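Local structure of polysaccharide deacetylase (Bacillus anthracis, 2J13) at residues 115-120 with 153-158; 127-132 with 163-168; 61-66 with 84-89. The protein probably removes acetyl groups from cell-wall peptidoglycan as a metal-dependent family 4 carbohydrate esterase. One frame throughout, in Å; residues are numbered along the deposited sequence.

Contact 1. Residues 115-120 with 153-158. With ZN (zinc ion), chain B; CAC (cacodylate ion), chain H.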
loop_
_atom_site.group_PDB
_atom_site.type_symbol
_atom_site.label_atom_id
_atom_site.label_comp_id
_atom_site.label_asym_id
_atom_site.label_seq_id
_atom_site.Cartn_x
_atom_site.Cartn_y
_atom_site.Cartn_z
ATOM N N TRP A 115 4.654 -11.328 5.605
ATOM C CA TRP A 115 5.854 -11.590 6.386
ATOM C C TRP A 115 7.105 -11.775 5.545
ATOM O O TRP A 115 8.106 -11.103 5.767
ATOM C CB TRP A 115 5.651 -12.788 7.318
ATOM C CG TRP A 115 6.788 -12.857 8.285
ATOM C CD1 TRP A 115 7.945 -13.576 8.150
ATOM C CD2 TRP A 115 6.936 -12.074 9.472
ATOM N NE1 TRP A 115 8.793 -13.304 9.214
ATOM C CE2 TRP A 115 8.197 -12.377 10.022
ATOM C CE3 TRP A 115 6.112 -11.141 10.123
ATOM C CZ2 TRP A 115 8.657 -11.785 11.209
ATOM C CZ3 TRP A 115 6.576 -10.546 11.292
ATOM C CH2 TRP A 115 7.830 -10.878 11.817
ATOM N N SER A 116 7.056 -12.701 4.595
ATOM C CA SER A 116 8.228 -13.085 3.809
ATOM C C SER A 116 8.143 -12.744 2.305
ATOM O O SER A 116 9.045 -13.125 1.514
ATOM C CB SER A 116 8.523 -14.573 4.010
ATOM O OG SER A 116 7.488 -15.339 3.478
ATOM N N HIS A 117 7.095 -12.015 1.910
ATOM C CA HIS A 117 6.947 -11.540 0.535
ATOM C C HIS A 117 6.922 -12.653 -0.516
ATOM O O HIS A 117 7.491 -12.500 -1.596
ATOM C CB HIS A 117 8.093 -10.546 0.238
ATOM C CG HIS A 117 7.828 -9.564 -0.871
ATOM N ND1 HIS A 117 8.407 -9.679 -2.119
ATOM C CD2 HIS A 117 7.139 -8.400 -0.887
ATOM C CE1 HIS A 117 8.039 -8.649 -2.873
ATOM N NE2 HIS A 117 7.283 -7.844 -2.139
ATOM N N PRO A 118 6.168 -13.735 -0.264
ATOM C CA PRO A 118 5.923 -14.726 -1.320
ATOM C C PRO A 118 4.840 -14.263 -2.244
ATOM O O PRO A 118 4.010 -13.423 -1.891
ATOM C CB PRO A 118 5.405 -15.914 -0.534
ATOM C CG PRO A 118 4.571 -15.263 0.536
ATOM C CD PRO A 118 5.444 -14.099 0.963
ATOM N N ASP A 119 4.819 -14.825 -3.438
ATOM C CA ASP A 119 3.634 -14.705 -4.279
ATOM C C ASP A 119 2.478 -15.445 -3.605
ATOM O O ASP A 119 2.585 -16.667 -3.302
ATOM C CB ASP A 119 3.926 -15.275 -5.682
ATOM C CG ASP A 119 4.639 -14.259 -6.617
ATOM O OD1 ASP A 119 4.881 -13.073 -6.224
ATOM O OD2 ASP A 119 4.948 -14.663 -7.790
ATOM N N PHE A 120 1.381 -14.733 -3.338
ATOM C CA PHE A 120 0.229 -15.289 -2.592
ATOM C C PHE A 120 -0.431 -16.463 -3.310
ATOM O O PHE A 120 -1.018 -17.325 -2.685
ATOM C CB PHE A 120 -0.831 -14.245 -2.296
ATOM C CG PHE A 120 -0.447 -13.250 -1.186
ATOM C CD1 PHE A 120 0.751 -13.360 -0.498
ATOM C CD2 PHE A 120 -1.349 -12.285 -0.812
ATOM C CE1 PHE A 120 1.064 -12.465 0.542
ATOM C CE2 PHE A 120 -1.053 -11.386 0.221
ATOM C CZ PHE A 120 0.162 -11.481 0.876
ATOM N N PRO A 153 -0.665 -7.133 -2.009
ATOM C CA PRO A 153 0.042 -8.371 -2.270
ATOM C C PRO A 153 1.441 -8.196 -2.844
ATOM O O PRO A 153 1.662 -7.297 -3.689
ATOM C CB PRO A 153 -0.860 -9.082 -3.323
ATOM C CG PRO A 153 -2.059 -8.407 -3.355
ATOM C CD PRO A 153 -1.872 -7.015 -2.842
ATOM N N PRO A 154 2.399 -9.026 -2.404
ATOM C CA PRO A 154 3.724 -9.020 -3.007
ATOM C C PRO A 154 3.672 -9.081 -4.519
ATOM O O PRO A 154 2.947 -9.911 -5.086
ATOM C CB PRO A 154 4.357 -10.258 -2.410
ATOM C CG PRO A 154 3.759 -10.310 -1.090
ATOM C CD PRO A 154 2.353 -10.006 -1.296
ATOM N N ARG A 155 4.406 -8.186 -5.150
ATOM C CA ARG A 155 4.474 -8.070 -6.621
ATOM C C ARG A 155 3.151 -7.814 -7.341
ATOM O O ARG A 155 3.088 -7.864 -8.595
ATOM C CB ARG A 155 5.212 -9.293 -7.182
ATOM C CG ARG A 155 6.568 -9.523 -6.634
ATOM C CD ARG A 155 7.251 -10.831 -7.160
ATOM N NE ARG A 155 8.385 -11.081 -6.278
ATOM C CZ ARG A 155 8.334 -11.661 -5.068
ATOM N NH1 ARG A 155 7.204 -12.218 -4.567
ATOM N NH2 ARG A 155 9.452 -11.715 -4.349
ATOM N N GLY A 156 2.099 -7.457 -6.602
ATOM C CA GLY A 156 0.780 -7.256 -7.162
ATOM C C GLY A 156 0.186 -8.534 -7.749
ATOM O O GLY A 156 -0.720 -8.479 -8.586
ATOM N N VAL A 157 0.688 -9.684 -7.291
ATOM C CA VAL A 157 0.189 -10.973 -7.772
ATOM C C VAL A 157 -1.027 -11.402 -6.960
ATOM O O VAL A 157 -1.025 -11.393 -5.696
ATOM C CB VAL A 157 1.282 -12.032 -7.798
ATOM C CG1 VAL A 157 0.713 -13.421 -8.189
ATOM C CG2 VAL A 157 2.437 -11.604 -8.744
ATOM N N PHE A 158 -2.061 -11.825 -7.672
ATOM C CA PHE A 158 -3.311 -12.248 -7.055
ATOM C C PHE A 158 -4.058 -13.276 -7.913
ATOM O O PHE A 158 -3.789 -13.399 -9.123
ATOM C CB PHE A 158 -4.243 -11.076 -6.789
ATOM C CG PHE A 158 -4.764 -10.415 -8.045
ATOM C CD1 PHE A 158 -3.961 -9.519 -8.744
ATOM C CD2 PHE A 158 -6.026 -10.705 -8.512
ATOM C CE1 PHE A 158 -4.412 -8.914 -9.917
ATOM C CE2 PHE A 158 -6.488 -10.102 -9.681
ATOM C CZ PHE A 158 -5.658 -9.207 -10.364
HETATM ZN ZN ZN B . 6.753 -5.893 -2.580
HETATM AS AS CAC H . 5.884 -4.485 -5.211
HETATM O O1 CAC H . 6.172 -3.128 -4.225
HETATM O O2 CAC H . 5.843 -5.903 -4.234
HETATM C C1 CAC H . 4.132 -4.255 -6.028
HETATM C C2 CAC H . 7.263 -4.720 -6.594
HETATM O O HOH W 1 1.229 -11.991 -4.118
#
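The imidazole of His-117 carries Pro-154 CB over the centre of one face, 3.7 Å from the ring centroid, while Arg-155 NH2 and cacodylate O2 lie at its edge, NH2 near ND1 but not bonded to it. The Phe-120 ring turns a face to the same proline: Pro-154 CD sits 3.6 Å from that centroid, shifted toward the CE1 and CZ rim, and Pro-153 crosses the ring at about a right angle, its CB near CD2. The guanidinium of Arg-155 has His-117 CE1 above one face, the two planes 68° apart, and Asp-119 OD1 at its edge. Proline suits this place because its rigid ring presents methylenes to two aromatic faces at once, making a CH-pi contact with each and bringing no N-H.

Two sequence signatures of NodB-type deacetylases meet here, the HxxxH pair of His-113 and His-117 and the RPPRG run, whose last four residues are 153-156. His-117 has CG anti to the backbone N (chi1 -157°), which carries NE2 to the zinc at 2.1 Å; His-113 binds the same ion. Cacodylate O2 ligates this zinc at 1.9 Å and also accepts a hydrogen bond from Arg-155 N at 2.8 Å, consistent with the oxyanion-hole role of the equivalent amide in relatives.

The Arg-155 side chain, extended from CG to NE, lets NH1 bond twice: to His-117 O at 3.0 Å, from above the carbonyl plane, and to Asp-119 OD1 at 3.0 Å, from above the carboxylate plane, as a salt bridge. Its guanidinium crosses the carboxylate steeply, and Asp-119 would partly offset the positive charge beside the metal-bound histidine. One water accepts from Phe-120 N at 2.9 Å and donates to Pro-154 O and Val-157 O.

Contact 2. Residues 127-132 with 163-168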
loop_
_atom_site.group_PDB
_atom_site.type_symbol
_atom_site.label_atom_id
_atom_site.label_comp_id
_atom_site.label_asym_id
_atom_site.label_seq_id
_atom_site.Cartn_x
_atom_site.Cartn_y
_atom_site.Cartn_z
ATOM N N LYS A 127 -0.614 -21.039 5.196
ATOM C CA LYS A 127 0.571 -20.209 5.033
ATOM C C LYS A 127 0.165 -18.781 4.721
ATOM O O LYS A 127 0.744 -17.828 5.280
ATOM C CB LYS A 127 1.469 -20.768 3.919
ATOM C CG LYS A 127 2.757 -20.031 3.688
ATOM C CD LYS A 127 3.546 -19.790 4.982
ATOM C CE LYS A 127 4.854 -19.062 4.709
ATOM N NZ LYS A 127 5.379 -18.318 5.920
ATOM N N LEU A 128 -0.808 -18.584 3.846
ATOM C CA LEU A 128 -1.253 -17.219 3.560
ATOM C C LEU A 128 -1.791 -16.539 4.819
ATOM O O LEU A 128 -1.508 -15.348 5.079
ATOM C CB LEU A 128 -2.311 -17.180 2.449
ATOM C CG LEU A 128 -2.762 -15.764 2.098
ATOM C CD1 LEU A 128 -1.558 -14.911 1.640
ATOM C CD2 LEU A 128 -3.879 -15.747 1.061
ATOM N N ARG A 129 -2.549 -17.275 5.629
ATOM C CA ARG A 129 -3.114 -16.696 6.849
ATOM C C ARG A 129 -1.980 -16.322 7.780
ATOM O O ARG A 129 -2.016 -15.237 8.376
ATOM C CB ARG A 129 -4.085 -17.688 7.540
ATOM C CG ARG A 129 -5.411 -17.768 6.813
ATOM C CD ARG A 129 -6.539 -18.370 7.612
ATOM N NE ARG A 129 -7.581 -18.842 6.692
ATOM C CZ ARG A 129 -7.620 -20.068 6.169
ATOM N NH1 ARG A 129 -6.684 -20.961 6.461
ATOM N NH2 ARG A 129 -8.600 -20.386 5.333
ATOM N N GLU A 130 -0.951 -17.150 7.866
ATOM C CA GLU A 130 0.212 -16.834 8.764
ATOM C C GLU A 130 0.985 -15.640 8.230
ATOM O O GLU A 130 1.395 -14.762 8.996
ATOM C CB GLU A 130 1.145 -18.026 8.882
ATOM C CG GLU A 130 0.462 -19.148 9.611
ATOM C CD GLU A 130 1.157 -20.499 9.560
ATOM O OE1 GLU A 130 2.100 -20.702 8.761
ATOM O OE2 GLU A 130 0.737 -21.373 10.363
ATOM N N GLU A 131 1.153 -15.591 6.908
ATOM C CA GLU A 131 1.884 -14.492 6.267
ATOM C C GLU A 131 1.237 -13.137 6.545
ATOM O O GLU A 131 1.979 -12.148 6.726
ATOM C CB GLU A 131 1.970 -14.724 4.745
ATOM C CG GLU A 131 2.992 -15.800 4.344
ATOM C CD GLU A 131 4.403 -15.294 4.382
ATOM O OE1 GLU A 131 4.613 -14.087 4.124
ATOM O OE2 GLU A 131 5.321 -16.076 4.670
ATOM N N LEU A 132 -0.103 -13.077 6.581
ATOM C CA LEU A 132 -0.828 -11.820 6.883
ATOM C C LEU A 132 -0.912 -11.569 8.386
ATOM O O LEU A 132 -0.599 -10.484 8.855
ATOM C CB LEU A 132 -2.229 -11.835 6.295
ATOM C CG LEU A 132 -2.242 -11.860 4.763
ATOM C CD1 LEU A 132 -3.682 -12.003 4.334
ATOM C CD2 LEU A 132 -1.575 -10.630 4.167
ATOM N N LEU A 163 -7.570 -12.917 -3.248
ATOM C CA LEU A 163 -8.401 -11.760 -2.964
ATOM C C LEU A 163 -9.490 -12.093 -1.976
ATOM O O LEU A 163 -9.678 -11.409 -0.974
ATOM C CB LEU A 163 -9.013 -11.209 -4.268
ATOM C CG LEU A 163 -8.050 -10.657 -5.280
ATOM C CD1 LEU A 163 -8.789 -10.306 -6.599
ATOM C CD2 LEU A 163 -7.283 -9.413 -4.725
ATOM N N ALA A 164 -10.205 -13.187 -2.216
ATOM C CA ALA A 164 -11.308 -13.558 -1.352
ATOM C C ALA A 164 -10.838 -13.968 0.067
ATOM O O ALA A 164 -11.465 -13.611 1.033
ATOM C CB ALA A 164 -12.153 -14.668 -2.008
ATOM N N LEU A 165 -9.729 -14.688 0.161
ATOM C CA LEU A 165 -9.173 -15.101 1.466
ATOM C C LEU A 165 -8.706 -13.891 2.261
ATOM O O LEU A 165 -8.923 -13.802 3.479
ATOM C CB LEU A 165 -8.013 -16.074 1.276
ATOM C CG LEU A 165 -8.315 -17.447 0.660
ATOM C CD1 LEU A 165 -7.026 -18.209 0.467
ATOM C CD2 LEU A 165 -9.308 -18.231 1.500
ATOM N N THR A 166 -8.098 -12.942 1.571
ATOM C CA THR A 166 -7.645 -11.696 2.216
ATOM C C THR A 166 -8.829 -10.892 2.774
ATOM O O THR A 166 -8.785 -10.452 3.910
ATOM C CB THR A 166 -6.795 -10.882 1.206
ATOM O OG1 THR A 166 -5.664 -11.696 0.802
ATOM C CG2 THR A 166 -6.319 -9.514 1.820
ATOM N N LYS A 167 -9.889 -10.703 1.989
ATOM C CA LYS A 167 -11.104 -10.042 2.445
ATOM C C LYS A 167 -11.758 -10.761 3.626
ATOM O O LYS A 167 -12.215 -10.129 4.573
ATOM C CB LYS A 167 -12.119 -9.939 1.299
ATOM C CG LYS A 167 -13.474 -9.379 1.665
ATOM C CD LYS A 167 -14.372 -9.415 0.421
ATOM C CE LYS A 167 -15.852 -9.315 0.720
ATOM N NZ LYS A 167 -16.615 -9.356 -0.595
ATOM N N GLU A 168 -11.815 -12.079 3.544
ATOM C CA GLU A 168 -12.413 -12.897 4.595
ATOM C C GLU A 168 -11.693 -12.701 5.919
ATOM O O GLU A 168 -12.329 -12.738 6.989
ATOM C CB GLU A 168 -12.337 -14.356 4.139
ATOM C CG GLU A 168 -12.934 -15.413 5.041
ATOM C CD GLU A 168 -12.564 -16.822 4.526
ATOM O OE1 GLU A 168 -12.581 -17.033 3.279
ATOM O OE2 GLU A 168 -12.234 -17.706 5.355
#
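Two helices of the polysaccharide deacetylase domain, 125-143 and 160-168, cross here at -51° with their local axes 10.9 Å apart, a separation at which the tips of leucine side chains make the contact.

The apolar part rests on leucines. Leu-128, with CG anti to the backbone N (chi1 -178°), reaches across with CD2 and meets Leu-165 CD1 at 4.0 Å, the two chains crossing obliquely. One turn farther on, Leu-132 lays CD1 against Thr-166 OG1 at 4.1 Å, approaching at about a right angle. Leucine suits these positions because residues four apart fall on one side of a helix and their branched tips reach the partner helix. Val-151 of strand 150-151 touches both Leu-132 and Thr-166, and Phe-120 lies against Leu-128.

Polar groups at the interface are dealt with locally. Buried Thr-166 turns OG1 back to hydrogen-bond with Thr-162 O of its own helix, so its hydroxyl already has a partner where it faces a leucine methyl.

Charge appears toward the solvent: Arg-129 passes its guanidinium by Leu-165 CD2, and its NH2 stays 4.5 Å from Glu-168 OE2, too far for a salt bridge, though a weak attraction is possible. Off the interface, an intrahelical salt bridge has Lys-127 NZ donating to the anti lone pair of Glu-131 OE2 at 2.6 Å, and that oxygen also hydrogen-bonds Ser-116 OG.

Contact 3. Residues 61-66 with 84-89; sequences FDNGYE and ATFFVT
Phe-61 leaves its strand with CG anti to the carbonyl carbon (chi1 -62°), and its CB lies 3.8 Å from Phe-86 CD2. Beyond it CG and CD1 run along the neighbouring ring, CD1 coming to 3.6 Å from Phe-86 CE2, and CE1 comes edge-on to 4.1 Å from Ala-84 CB, a small side chain that suits a place against a ring edge. The two phenyl planes are only 11° apart but slid so far, with centroids 5.1 Å apart, that they hardly overlap. Such flat rings suit the face covered by helices 70-80 and 97-105, where Leu-74 and Met-103 touch Phe-86 and Ile-73 touches Phe-61. On that same face, Asn-63 brings ND2 to the edge of the Phe-86 ring, 3.5 Å from CD2.

The backbones run parallel, pairing Phe-61, Asp-62 and Asn-63 with Phe-86, Phe-87 and Val-88. Phe-87 N donates to Phe-61 O at 2.8 Å and nearly straight, and the last bond, Thr-89 N to Asn-63 O, stretches to 3.2 Å. There Thr-89 takes the N-cap position, its short hydroxyl capping Tyr-92 N, while a water joins it to Gly-64 O.

Asp-62 points to the other face, with OD1 beside Phe-87 CB and in a salt bridge with Arg-152. This is a beta-alpha-beta unit, strand 56-63, helix 70-80 and strand 84-88, whose C-terminal strand ends open onto the active site in NodB-type deacetylases.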
loop_
_atom_site.group_PDB
_atom_site.type_symbol
_atom_site.label_atom_id
_atom_site.label_comp_id
_atom_site.label_asym_id
_atom_site.label_seq_id
_atom_site.Cartn_x
_atom_site.Cartn_y
_atom_site.Cartn_z
ATOM N N PHE A 61 3.693 3.680 -0.415
ATOM C CA PHE A 61 5.039 3.120 -0.604
ATOM C C PHE A 61 4.989 1.661 -0.171
ATOM O O PHE A 61 4.259 1.315 0.765
ATOM C CB PHE A 61 6.087 3.834 0.252
ATOM C CG PHE A 61 6.254 5.297 -0.066
ATOM C CD1 PHE A 61 5.446 6.232 0.512
ATOM C CD2 PHE A 61 7.248 5.726 -0.931
ATOM C CE1 PHE A 61 5.621 7.604 0.215
ATOM C CE2 PHE A 61 7.397 7.067 -1.209
ATOM C CZ PHE A 61 6.543 7.970 -0.669
ATOM N N ASP A 62 5.811 0.823 -0.821
ATOM C CA ASP A 62 6.034 -0.550 -0.356
ATOM C C ASP A 62 7.443 -0.670 0.231
ATOM O O ASP A 62 8.430 -0.194 -0.353
ATOM C CB ASP A 62 5.848 -1.569 -1.479
ATOM C CG ASP A 62 4.448 -1.634 -1.991
ATOM O OD1 ASP A 62 3.560 -1.006 -1.377
ATOM O OD2 ASP A 62 4.234 -2.250 -3.086
ATOM N N ASN A 63 7.529 -1.326 1.385
ATOM C CA ASN A 63 8.720 -1.387 2.176
ATOM C C ASN A 63 9.060 -2.815 2.524
ATOM O O ASN A 63 8.775 -3.298 3.600
ATOM C CB ASN A 63 8.545 -0.567 3.434
ATOM C CG ASN A 63 8.254 0.863 3.134
ATOM O OD1 ASN A 63 9.119 1.707 3.287
ATOM N ND2 ASN A 63 7.042 1.150 2.690
ATOM N N GLY A 64 9.621 -3.494 1.534
ATOM C CA GLY A 64 10.216 -4.804 1.729
ATOM C C GLY A 64 11.727 -4.735 1.791
ATOM O O GLY A 64 12.365 -5.724 2.131
ATOM N N TYR A 65 12.301 -3.605 1.385
ATOM C CA TYR A 65 13.738 -3.401 1.442
ATOM C C TYR A 65 14.013 -1.965 1.892
ATOM O O TYR A 65 13.219 -1.049 1.593
ATOM C CB TYR A 65 14.329 -3.664 0.062
ATOM C CG TYR A 65 15.828 -3.626 -0.003
ATOM C CD1 TYR A 65 16.586 -4.730 0.362
ATOM C CD2 TYR A 65 16.495 -2.487 -0.461
ATOM C CE1 TYR A 65 17.970 -4.703 0.285
ATOM C CE2 TYR A 65 17.878 -2.447 -0.533
ATOM C CZ TYR A 65 18.608 -3.555 -0.160
ATOM O OH TYR A 65 19.979 -3.522 -0.235
ATOM N N GLU A 66 15.097 -1.757 2.631
ATOM C CA GLU A 66 15.501 -0.396 3.016
ATOM C C GLU A 66 16.756 0.002 2.260
ATOM O O GLU A 66 17.825 -0.543 2.504
ATOM C CB GLU A 66 15.755 -0.252 4.517
ATOM C CG GLU A 66 16.191 1.165 4.997
ATOM C CD GLU A 66 15.234 2.272 4.593
ATOM O OE1 GLU A 66 13.990 2.024 4.571
ATOM O OE2 GLU A 66 15.730 3.403 4.308
ATOM N N ALA A 84 0.707 9.233 4.062
ATOM C CA ALA A 84 0.970 8.095 3.185
ATOM C C ALA A 84 0.697 6.799 3.922
ATOM O O ALA A 84 0.627 6.769 5.160
ATOM C CB ALA A 84 2.409 8.128 2.722
ATOM N N THR A 85 0.499 5.726 3.158
ATOM C CA THR A 85 0.503 4.372 3.695
ATOM C C THR A 85 1.810 3.699 3.241
ATOM O O THR A 85 2.152 3.747 2.053
ATOM C CB THR A 85 -0.719 3.508 3.281
ATOM O OG1 THR A 85 -1.913 4.035 3.873
ATOM C CG2 THR A 85 -0.547 2.036 3.724
ATOM N N PHE A 86 2.502 3.069 4.192
ATOM C CA PHE A 86 3.706 2.279 3.978
ATOM C C PHE A 86 3.317 0.818 4.206
ATOM O O PHE A 86 2.982 0.433 5.336
ATOM C CB PHE A 86 4.802 2.676 4.971
ATOM C CG PHE A 86 5.310 4.087 4.772
ATOM C CD1 PHE A 86 4.651 5.148 5.345
ATOM C CD2 PHE A 86 6.411 4.324 3.978
ATOM C CE1 PHE A 86 5.090 6.449 5.132
ATOM C CE2 PHE A 86 6.885 5.641 3.784
ATOM C CZ PHE A 86 6.209 6.685 4.391
ATOM N N PHE A 87 3.365 0.032 3.130
ATOM C CA PHE A 87 3.068 -1.398 3.179
ATOM C C PHE A 87 4.345 -2.123 3.498
ATOM O O PHE A 87 5.234 -2.182 2.673
ATOM C CB PHE A 87 2.490 -1.886 1.823
ATOM C CG PHE A 87 1.126 -1.385 1.562
ATOM C CD1 PHE A 87 0.019 -2.039 2.061
ATOM C CD2 PHE A 87 0.924 -0.253 0.749
ATOM C CE1 PHE A 87 -1.276 -1.537 1.832
ATOM C CE2 PHE A 87 -0.358 0.246 0.559
ATOM C CZ PHE A 87 -1.466 -0.420 1.083
ATOM N N VAL A 88 4.444 -2.649 4.716
ATOM C CA VAL A 88 5.693 -3.233 5.253
ATOM C C VAL A 88 5.696 -4.766 5.280
ATOM O O VAL A 88 4.659 -5.395 5.482
ATOM C CB VAL A 88 6.006 -2.693 6.699
ATOM C CG1 VAL A 88 6.085 -1.147 6.662
ATOM C CG2 VAL A 88 4.960 -3.190 7.684
ATOM N N THR A 89 6.871 -5.353 5.078
ATOM C CA THR A 89 7.042 -6.792 5.271
ATOM C C THR A 89 7.600 -7.111 6.675
ATOM O O THR A 89 8.028 -6.232 7.404
ATOM C CB THR A 89 8.004 -7.375 4.248
ATOM O OG1 THR A 89 9.331 -6.859 4.453
ATOM C CG2 THR A 89 7.526 -7.103 2.792
HETATM O O HOH W 2 10.961 -8.012 2.642
#

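How the contacts relate
Along the chain contact 3 closes first; contacts 1 and 2 then interlock, their segments alternating as 115-120, 127-132, 153-158 and 163-168. Contact 3 lies in the parallel central sheet, its centre about 7 Å from that of the chain. Contact 1 stands about 13 Å from it, centre to centre, with His-117 CD2 packed on Thr-89 CG2, so that the sheet's strand ends adjoin the zinc-binding loop 115-120. Contact 2 lies about 11 Å from contact 1, centre to centre, in the helices that follow each of its segments, and Trp-115, Pro-118 and Phe-158 touch these helices. Contacts 2 and 3 do not touch. Loop 115-120 and the 153-158 segment beside it thus sit between sheet and outer helices within one NodB homology region.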